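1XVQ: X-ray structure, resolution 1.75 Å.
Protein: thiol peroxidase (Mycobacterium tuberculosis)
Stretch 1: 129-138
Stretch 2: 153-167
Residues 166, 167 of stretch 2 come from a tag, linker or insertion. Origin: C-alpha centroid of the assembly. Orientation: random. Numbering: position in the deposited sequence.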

# COMPACT_ATOMS: atom_id res chain seq x y z
N ALA A 129 -5.82 4.87 2.62
CA ALA A 129 -6.83 4.45 1.64
C ALA A 129 -6.35 3.25 0.81
O ALA A 129 -5.13 3.05 0.63
CB ALA A 129 -7.16 5.59 0.70
N ARG A 130 -7.30 2.47 0.30
CA ARG A 130 -6.94 1.33 -0.56
C ARG A 130 -6.20 1.90 -1.79
O ARG A 130 -6.72 2.75 -2.52
CB ARG A 130 -8.17 0.58 -1.03
CG ARG A 130 -7.80 -0.72 -1.78
CD ARG A 130 -7.28 -1.81 -0.84
NE ARG A 130 -6.89 -3.03 -1.57
CZ ARG A 130 -5.66 -3.30 -1.99
NH1 ARG A 130 -4.64 -2.45 -1.76
NH2 ARG A 130 -5.43 -4.43 -2.66
N ALA A 131 -4.99 1.42 -2.03
CA ALA A 131 -4.20 1.96 -3.12
C ALA A 131 -3.07 1.01 -3.46
O ALA A 131 -2.72 0.13 -2.68
CB ALA A 131 -3.60 3.29 -2.69
N ILE A 132 -2.53 1.21 -4.65
CA ILE A 132 -1.41 0.40 -5.11
C ILE A 132 -0.35 1.31 -5.68
O ILE A 132 -0.64 2.21 -6.47
CB ILE A 132 -1.86 -0.63 -6.20
CG1 ILE A 132 -2.61 -1.80 -5.52
CG2 ILE A 132 -0.65 -1.17 -6.95
CD1 ILE A 132 -3.23 -2.84 -6.49
N VAL A 133 0.89 1.11 -5.25
CA VAL A 133 1.99 1.87 -5.82
C VAL A 133 3.05 0.86 -6.18
O VAL A 133 3.44 0.05 -5.36
CB VAL A 133 2.58 2.90 -4.82
CG1 VAL A 133 3.87 3.51 -5.40
CG2 VAL A 133 1.56 3.98 -4.53
N VAL A 134 3.51 0.91 -7.43
CA VAL A 134 4.57 0.02 -7.89
C VAL A 134 5.83 0.84 -8.09
O VAL A 134 5.81 1.89 -8.75
CB VAL A 134 4.22 -0.70 -9.22
CG1 VAL A 134 5.43 -1.54 -9.71
CG2 VAL A 134 3.00 -1.60 -9.00
N ILE A 135 6.91 0.39 -7.46
CA ILE A 135 8.21 1.05 -7.58
C ILE A 135 9.09 0.14 -8.44
O ILE A 135 9.25 -1.04 -8.13
CB ILE A 135 8.87 1.26 -6.21
CG1 ILE A 135 7.94 2.07 -5.31
CG2 ILE A 135 10.21 2.02 -6.40
CD1 ILE A 135 8.39 2.14 -3.85
N GLY A 136 9.61 0.68 -9.53
CA GLY A 136 10.45 -0.10 -10.42
C GLY A 136 11.79 -0.42 -9.79
O GLY A 136 12.19 0.23 -8.82
N ALA A 137 12.50 -1.41 -10.33
CA ALA A 137 13.81 -1.77 -9.79
C ALA A 137 14.74 -0.58 -9.85
O ALA A 137 15.72 -0.50 -9.10
CB ALA A 137 14.41 -2.94 -10.59
N ASP A 138 14.46 0.36 -10.76
CA ASP A 138 15.31 1.53 -10.89
C ASP A 138 15.03 2.60 -9.85
O ASP A 138 15.67 3.66 -9.85
CB ASP A 138 15.19 2.13 -12.29
CG ASP A 138 13.79 2.60 -12.62
OD1 ASP A 138 12.89 2.52 -11.74
OD2 ASP A 138 13.59 3.03 -13.77
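Stretch 2 153-167: EPNYEAALAALGATS

At the apolar centre of the contact, Val134 CG1 lies 3.5 Å from Leu163 CD2; the CA-to-CB bond of Leu163 points sideways, but the end of its side chain comes nearer the strand. One helical turn earlier, the small Ala159 faces Ile132, with Ala159 CB 4.0 Å from Ile132 CG2. These side chains meet because helix 156-165 of stretch 2 packs along strand 131-135 of stretch 1 in nearly the same direction, the axes making an angle of 11° and approaching to 8.8 Å, and because side chains alternate along an extended strand: Ile132 and Val134 point toward the helix while Ala131, Val133 and Ile135 point away. Ile132, in the m, t rotamer, brings its CD1 to 3.8 Å from Pro154 CB, in the loop before the helix, and 3.9 Å from Tyr156 CE1. Asn155 caps the helix, its OD1 accepting from Ala158 N at 3.0 Å. At the polar edge beside this N-terminus, Pro154 CG covers one face of the Arg130 guanidinium, 3.8 Å from Arg130 NE, and Arg130 NH2 donates to Tyr156 OH at 3.2 Å. Past the other end of the helix, Thr166, a tag residue, sets its OG1 3.6 Å from Gly136 CA, and its carbonyl accepts a backbone hydrogen bond, Ala137 N to Thr166 O, 3.1 Å, that ties the two loops together.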

# COMPACT_ATOMS: atom_id res chain seq x y z
N GLU A 153 -12.86 -2.41 -6.53
CA GLU A 153 -11.70 -3.29 -6.44
C GLU A 153 -10.56 -2.68 -7.26
O GLU A 153 -10.78 -2.13 -8.34
CB GLU A 153 -12.06 -4.68 -6.97
CG GLU A 153 -11.52 -5.83 -6.12
CD GLU A 153 -11.52 -7.15 -6.87
OE1 GLU A 153 -10.93 -7.20 -7.97
OE2 GLU A 153 -12.10 -8.14 -6.37
N PRO A 154 -9.31 -2.79 -6.77
CA PRO A 154 -8.19 -2.21 -7.51
C PRO A 154 -8.00 -2.86 -8.88
O PRO A 154 -8.38 -4.01 -9.09
CB PRO A 154 -7.00 -2.49 -6.60
CG PRO A 154 -7.64 -2.75 -5.24
CD PRO A 154 -8.81 -3.57 -5.64
N ASN A 155 -7.40 -2.12 -9.81
CA ASN A 155 -7.15 -2.67 -11.14
C ASN A 155 -5.87 -3.50 -11.05
O ASN A 155 -4.79 -3.01 -11.32
CB ASN A 155 -6.94 -1.54 -12.14
CG ASN A 155 -6.88 -2.04 -13.57
OD1 ASN A 155 -6.56 -3.21 -13.82
ND2 ASN A 155 -7.18 -1.16 -14.51
N TYR A 156 -6.00 -4.76 -10.66
CA TYR A 156 -4.84 -5.63 -10.52
C TYR A 156 -4.11 -5.90 -11.82
O TYR A 156 -2.89 -6.06 -11.85
CB TYR A 156 -5.25 -6.95 -9.87
CG TYR A 156 -5.74 -6.80 -8.45
CD1 TYR A 156 -4.93 -6.23 -7.47
CD2 TYR A 156 -7.02 -7.23 -8.08
CE1 TYR A 156 -5.37 -6.09 -6.16
CE2 TYR A 156 -7.48 -7.09 -6.76
CZ TYR A 156 -6.65 -6.52 -5.81
OH TYR A 156 -7.09 -6.37 -4.52
N GLU A 157 -4.88 -5.99 -12.91
CA GLU A 157 -4.29 -6.28 -14.21
C GLU A 157 -3.30 -5.22 -14.65
O GLU A 157 -2.19 -5.54 -15.11
CB GLU A 157 -5.40 -6.43 -15.25
CG GLU A 157 -4.92 -6.88 -16.61
CD GLU A 157 -6.07 -7.11 -17.59
OE1 GLU A 157 -5.80 -7.50 -18.74
OE2 GLU A 157 -7.25 -6.91 -17.19
N ALA A 158 -3.70 -3.95 -14.52
CA ALA A 158 -2.83 -2.84 -14.92
C ALA A 158 -1.58 -2.78 -14.05
O ALA A 158 -0.50 -2.52 -14.54
CB ALA A 158 -3.58 -1.53 -14.84
N ALA A 159 -1.74 -3.01 -12.75
CA ALA A 159 -0.60 -3.00 -11.82
C ALA A 159 0.40 -4.10 -12.20
O ALA A 159 1.61 -3.89 -12.18
CB ALA A 159 -1.06 -3.21 -10.36
N LEU A 160 -0.13 -5.27 -12.56
CA LEU A 160 0.74 -6.38 -12.96
C LEU A 160 1.49 -6.07 -14.25
O LEU A 160 2.66 -6.45 -14.39
CB LEU A 160 -0.08 -7.67 -13.07
CG LEU A 160 -0.55 -8.26 -11.72
CD1 LEU A 160 -1.39 -9.51 -11.96
CD2 LEU A 160 0.65 -8.63 -10.85
N ALA A 161 0.86 -5.38 -15.19
CA ALA A 161 1.55 -5.03 -16.44
C ALA A 161 2.67 -4.04 -16.13
O ALA A 161 3.75 -4.09 -16.72
CB ALA A 161 0.57 -4.41 -17.45
N ALA A 162 2.41 -3.13 -15.20
CA ALA A 162 3.46 -2.19 -14.83
C ALA A 162 4.57 -2.94 -14.08
O ALA A 162 5.74 -2.61 -14.24
CB ALA A 162 2.90 -1.04 -13.97
N LEU A 163 4.19 -3.91 -13.25
CA LEU A 163 5.18 -4.68 -12.49
C LEU A 163 6.05 -5.47 -13.45
O LEU A 163 7.27 -5.48 -13.32
CB LEU A 163 4.48 -5.65 -11.52
CG LEU A 163 3.97 -5.06 -10.20
CD1 LEU A 163 2.84 -5.91 -9.62
CD2 LEU A 163 5.15 -4.95 -9.22
N GLY A 164 5.42 -6.14 -14.41
CA GLY A 164 6.17 -6.92 -15.37
C GLY A 164 7.15 -6.08 -16.17
O GLY A 164 8.23 -6.54 -16.57
N ALA A 165 6.80 -4.82 -16.38
CA ALA A 165 7.62 -3.92 -17.16
C ALA A 165 8.86 -3.37 -16.43
O ALA A 165 9.78 -2.88 -17.06
CB ALA A 165 6.76 -2.77 -17.64
N THR A 166 8.88 -3.45 -15.10
CA THR A 166 10.00 -2.88 -14.33
C THR A 166 10.64 -3.83 -13.31
O THR A 166 11.22 -3.38 -12.31
CB THR A 166 9.52 -1.65 -13.57
OG1 THR A 166 8.48 -2.04 -12.67
CG2 THR A 166 8.97 -0.59 -14.53
N SER A 167 10.52 -5.13 -13.57
CA SER A 167 11.05 -6.17 -12.71
C SER A 167 12.53 -5.99 -12.37
O SER A 167 13.36 -5.76 -13.25
CB SER A 167 10.85 -7.54 -13.38
OG SER A 167 11.75 -8.50 -12.87